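Local coordinates for McyG protein (Microcystis aeruginosa PCC 7806, PDB 4R0M) that probably activates phenylalanine or a related aryl acid as its adenylate and passes it to a carrier domain during microcystin synthesis, at residues L100-A103 with P104-L108; V113-L116 with E117-K121. All coordinates share one frame; numbering follows the deposited sequence.

Contact 1: residues L100-A103 with P104-L108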
loop_
_atom_site.group_PDB
_atom_site.type_symbol
_atom_site.label_atom_id
_atom_site.label_comp_id
_atom_site.label_asym_id
_atom_site.label_seq_id
_atom_site.Cartn_x
_atom_site.Cartn_y
_atom_site.Cartn_z
ATOM N N LEU A 100 12.283 -1.974 -2.789
ATOM C CA LEU A 100 11.466 -2.208 -3.973
ATOM C C LEU A 100 10.784 -3.570 -3.878
ATOM O O LEU A 100 11.276 -4.472 -3.198
ATOM C CB LEU A 100 12.310 -2.097 -5.249
ATOM C CG LEU A 100 12.889 -0.718 -5.604
ATOM C CD1 LEU A 100 13.933 -0.837 -6.704
ATOM C CD2 LEU A 100 11.806 0.277 -5.998
ATOM N N THR A 101 9.642 -3.695 -4.550
ATOM C CA THR A 101 8.874 -4.935 -4.579
ATOM C C THR A 101 9.728 -6.071 -5.131
ATOM O O THR A 101 10.411 -5.911 -6.143
ATOM C CB THR A 101 7.599 -4.777 -5.439
ATOM O OG1 THR A 101 6.819 -3.684 -4.940
ATOM C CG2 THR A 101 6.747 -6.051 -5.419
ATOM N N VAL A 102 9.702 -7.205 -4.437
ATOM C CA VAL A 102 10.330 -8.428 -4.917
ATOM C C VAL A 102 9.503 -8.976 -6.082
ATOM O O VAL A 102 8.292 -9.165 -5.959
ATOM C CB VAL A 102 10.467 -9.469 -3.781
ATOM C CG1 VAL A 102 10.752 -10.861 -4.331
ATOM C CG2 VAL A 102 11.558 -9.044 -2.804
ATOM N N ALA A 103 10.166 -9.200 -7.214
ATOM C CA ALA A 103 9.513 -9.693 -8.426
ATOM C C ALA A 103 8.955 -11.104 -8.238
ATOM O O ALA A 103 9.530 -11.894 -7.483
ATOM C CB ALA A 103 10.483 -9.656 -9.597
ATOM N N PRO A 104 7.823 -11.420 -8.907
ATOM C CA PRO A 104 7.279 -12.786 -8.891
ATOM C C PRO A 104 8.233 -13.790 -9.535
ATOM O O PRO A 104 8.260 -14.956 -9.138
ATOM C CB PRO A 104 5.977 -12.670 -9.698
ATOM C CG PRO A 104 6.085 -11.391 -10.456
ATOM C CD PRO A 104 6.933 -10.483 -9.617
ATOM N N SER A 105 9.003 -13.332 -10.521
ATOM C CA SER A 105 10.123 -14.098 -11.074
ATOM C C SER A 105 11.141 -13.146 -11.695
ATOM O O SER A 105 10.822 -11.995 -11.994
ATOM C CB SER A 105 9.645 -15.130 -12.104
ATOM O OG SER A 105 9.137 -14.506 -13.266
ATOM N N TYR A 106 12.365 -13.630 -11.886
ATOM C CA TYR A 106 13.445 -12.807 -12.425
ATOM C C TYR A 106 13.939 -13.291 -13.791
ATOM O O TYR A 106 14.914 -12.762 -14.333
ATOM C CB TYR A 106 14.593 -12.701 -11.407
ATOM C CG TYR A 106 14.244 -11.831 -10.217
ATOM C CD1 TYR A 106 13.594 -12.365 -9.105
ATOM C CD2 TYR A 106 14.543 -10.468 -10.212
ATOM C CE1 TYR A 106 13.260 -11.571 -8.019
ATOM C CE2 TYR A 106 14.213 -9.663 -9.129
ATOM C CZ TYR A 106 13.575 -10.222 -8.035
ATOM O OH TYR A 106 13.239 -9.436 -6.958
ATOM N N ASP A 107 13.251 -14.289 -14.341
ATOM C CA ASP A 107 13.563 -14.825 -15.669
ATOM C C ASP A 107 12.430 -14.590 -16.675
ATOM O O ASP A 107 12.558 -14.922 -17.856
ATOM C CB ASP A 107 13.921 -16.315 -15.586
ATOM C CG ASP A 107 12.817 -17.159 -14.958
ATOM O OD1 ASP A 107 11.745 -16.620 -14.603
ATOM O OD2 ASP A 107 13.029 -18.381 -14.815
ATOM N N LEU A 108 11.328 -14.019 -16.193
ATOM C CA LEU A 108 10.184 -13.674 -17.034
ATOM C C LEU A 108 9.864 -12.186 -16.938
ATOM O O LEU A 108 10.157 -11.540 -15.932
ATOM C CB LEU A 108 8.954 -14.504 -16.647
ATOM C CG LEU A 108 9.013 -16.034 -16.752
ATOM C CD1 LEU A 108 7.826 -16.652 -16.026
ATOM C CD2 LEU A 108 9.070 -16.508 -18.200
#

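Contact 2: residues V113-L116 with E117-K121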
loop_
_atom_site.group_PDB
_atom_site.type_symbol
_atom_site.label_atom_id
_atom_site.label_comp_id
_atom_site.label_asym_id
_atom_site.label_seq_id
_atom_site.Cartn_x
_atom_site.Cartn_y
_atom_site.Cartn_z
ATOM N N VAL A 113 10.499 -6.378 -12.213
ATOM C CA VAL A 113 11.832 -6.490 -12.814
ATOM C C VAL A 113 12.227 -5.184 -13.512
ATOM O O VAL A 113 13.363 -4.725 -13.375
ATOM C CB VAL A 113 11.917 -7.689 -13.793
ATOM C CG1 VAL A 113 13.094 -7.552 -14.753
ATOM C CG2 VAL A 113 12.014 -8.998 -13.023
ATOM N N LYS A 114 11.280 -4.592 -14.243
ATOM C CA LYS A 114 11.502 -3.329 -14.955
ATOM C C LYS A 114 11.764 -2.174 -13.992
ATOM O O LYS A 114 12.637 -1.342 -14.236
ATOM C CB LYS A 114 10.311 -2.992 -15.860
ATOM C CG LYS A 114 10.227 -3.837 -17.121
ATOM C CD LYS A 114 8.855 -3.736 -17.777
ATOM C CE LYS A 114 8.706 -4.759 -18.896
ATOM N NZ LYS A 114 7.327 -4.784 -19.459
ATOM N N LYS A 115 11.003 -2.137 -12.900
ATOM C CA LYS A 115 11.160 -1.113 -11.872
ATOM C C LYS A 115 12.548 -1.200 -11.234
ATOM O O LYS A 115 13.239 -0.190 -11.105
ATOM C CB LYS A 115 10.065 -1.248 -10.815
ATOM C CG LYS A 115 9.798 0.023 -10.025
ATOM C CD LYS A 115 8.768 -0.227 -8.938
ATOM C CE LYS A 115 8.316 1.071 -8.297
ATOM N NZ LYS A 115 7.366 0.824 -7.178
ATOM N N LEU A 116 12.951 -2.415 -10.862
ATOM C CA LEU A 116 14.275 -2.662 -10.295
ATOM C C LEU A 116 15.388 -2.141 -11.205
ATOM O O LEU A 116 16.295 -1.449 -10.739
ATOM C CB LEU A 116 14.471 -4.156 -10.003
ATOM C CG LEU A 116 15.877 -4.669 -9.670
ATOM C CD1 LEU A 116 16.414 -4.085 -8.366
ATOM C CD2 LEU A 116 15.884 -6.189 -9.624
ATOM N N GLU A 117 15.304 -2.467 -12.495
ATOM C CA GLU A 117 16.294 -2.025 -13.481
ATOM C C GLU A 117 16.266 -0.514 -13.704
ATOM O O GLU A 117 17.320 0.114 -13.814
ATOM C CB GLU A 117 16.116 -2.769 -14.811
ATOM C CG GLU A 117 16.472 -4.248 -14.736
ATOM C CD GLU A 117 16.315 -4.984 -16.055
ATOM O OE1 GLU A 117 16.045 -4.342 -17.091
ATOM O OE2 GLU A 117 16.469 -6.220 -16.058
ATOM N N ASN A 118 15.064 0.060 -13.768
ATOM C CA ASN A 118 14.908 1.502 -13.971
ATOM C C ASN A 118 15.445 2.317 -12.799
ATOM O O ASN A 118 16.208 3.263 -12.996
ATOM C CB ASN A 118 13.444 1.872 -14.249
ATOM C CG ASN A 118 13.008 1.536 -15.668
ATOM O OD1 ASN A 118 13.831 1.393 -16.573
ATOM N ND2 ASN A 118 11.700 1.414 -15.866
ATOM N N VAL A 119 15.044 1.935 -11.588
ATOM C CA VAL A 119 15.504 2.586 -10.364
ATOM C C VAL A 119 17.024 2.464 -10.245
ATOM O O VAL A 119 17.706 3.437 -9.916
ATOM C CB VAL A 119 14.792 2.012 -9.115
ATOM C CG1 VAL A 119 15.434 2.512 -7.828
ATOM C CG2 VAL A 119 13.311 2.362 -9.139
ATOM N N TRP A 120 17.542 1.271 -10.540
ATOM C CA TRP A 120 18.984 1.004 -10.532
ATOM C C TRP A 120 19.742 1.951 -11.425
ATOM O O TRP A 120 20.818 2.428 -11.056
ATOM C CB TRP A 120 19.244 -0.444 -10.933
ATOM C CG TRP A 120 20.691 -0.873 -10.917
ATOM C CD1 TRP A 120 21.461 -1.238 -9.815
ATOM C CD2 TRP A 120 21.584 -1.035 -12.072
ATOM N NE1 TRP A 120 22.733 -1.590 -10.197
ATOM C CE2 TRP A 120 22.874 -1.491 -11.536
ATOM C CE3 TRP A 120 21.453 -0.848 -13.445
ATOM C CZ2 TRP A 120 23.964 -1.742 -12.357
ATOM C CZ3 TRP A 120 22.561 -1.103 -14.262
ATOM C CH2 TRP A 120 23.783 -1.539 -13.729
ATOM N N LYS A 121 19.182 2.235 -12.599
ATOM C CA LYS A 121 19.787 3.173 -13.546
ATOM C C LYS A 121 19.665 4.624 -13.072
ATOM O O LYS A 121 20.608 5.406 -13.206
ATOM C CB LYS A 121 19.180 3.000 -14.945
ATOM C CG LYS A 121 19.613 1.715 -15.636
ATOM C CD LYS A 121 18.769 1.398 -16.864
ATOM C CE LYS A 121 19.162 0.050 -17.453
ATOM N NZ LYS A 121 18.524 -0.210 -18.776
#

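Contact 1: residues L100-A103 with P104-L108
The backbone N-H of Ala103 bonds to the phenol oxygen of Tyr106, three residues further along the chain. Ala103 N lies 3.1 Å from Tyr106 OH, and the N-H points fairly straight at it, at 157°. The tyrosine oxygen is the acceptor here. Gln76 of strand 72-76 also brings its side-chain amide close to this hydroxyl.

The second interaction is a CH-pi contact. Ala103 CB sits over one face of the Tyr106 ring, 3.7 Å from the ring centroid and 19° off the normal. It is displaced toward the rim at the hydroxyl end, so the closest ring atom is Tyr106 CZ, 3.5 Å from Ala103 CB. With CG beside its own backbone N and anti to the carbonyl carbon (chi1 -72°), the tyrosine ring reaches back over the preceding turn of chain.

Looser packing completes the contact. The Val102 CG1 methyl makes a loose van der Waals contact with the oxygen Tyr106 OH at 3.9 Å, and the two side chains cross at about a right angle. Helix 135-144 supplies further neighbours of the ring through Ile138 and Leu141.

Residues 100-108 lie in the loop between strand 96-99 and helix 111-122, within the AMP-binding region of the adenylation domain. Tyr106 folds its side chain back along this loop. The bond at the hydroxyl and the methyl on the ring face help to set where the phenol lies, together with the residues of helices 111-122 and 135-144 that touch its ring. The buried Tyr106 side chain thus gives a polar partner to the Ala103 N-H while its ring remains in apolar packing.

Contact 2: residues V113-L116 with E117-K121
Val119 N donates to Lys115 O at 2.8 Å. The bond is nearly straight at the hydrogen, 171°. Lys114 O accepts Asn118 N, also at 2.8 Å. Glu117 N to Val113 O and Trp120 N to Leu116 O continue the i to i+4 pattern of an alpha-helix.

Side chains pack back onto these same carbonyls. Asn118 has CG beside its backbone N (chi1 -77°), which lays the amide carbon CG 3.2 Å from Lys114 O. An alanine here is likely to leave the flank of the Lys114 carbonyl less covered, although the backbone bond would remain. Val119 CG2 comes to 3.2 Å from Lys115 O.

Glu117 is extended beyond CG and runs alongside Val113 in the same direction. Its OE2 lies 3.9 Å from Val113 CG1. Trp120 CB rests 3.1 Å from Leu116 O, while the indole turns off to an edge-to-face stack with Trp150. The polar end of Lys115 also leaves the helix, and its NZ bonds to Phe181 O. The Lys115 side chain lies about 8 Å from the bound phenylalanyl-adenylate, near the ligand but not touching it.

Main-chain bonds therefore hold this part of helix 111-122 together. The side chains cover its carbonyls or reach out to other parts of the adenylation domain.

In the fold
The chain leaves strand 96-99, an outer strand of the four-stranded parallel sheet, and enters contact 1. This contact closes a short turn in the loop that leads to helix 111-122. Contact 2 follows within that helix. The two contacts come in series, neither nested nor crossed, with centres about 11 Å apart. They also pack on each other: Leu116 CD2 meets the Tyr106 ring, and Val119 lies against Leu100. Asn110 links loop and helix start, bonding to Ser105 O and to Val113 N. Leu141 of helix 135-144 touches Tyr106, Val113 and Leu116. Strand, loop and two helices are thus joined beside the sheet.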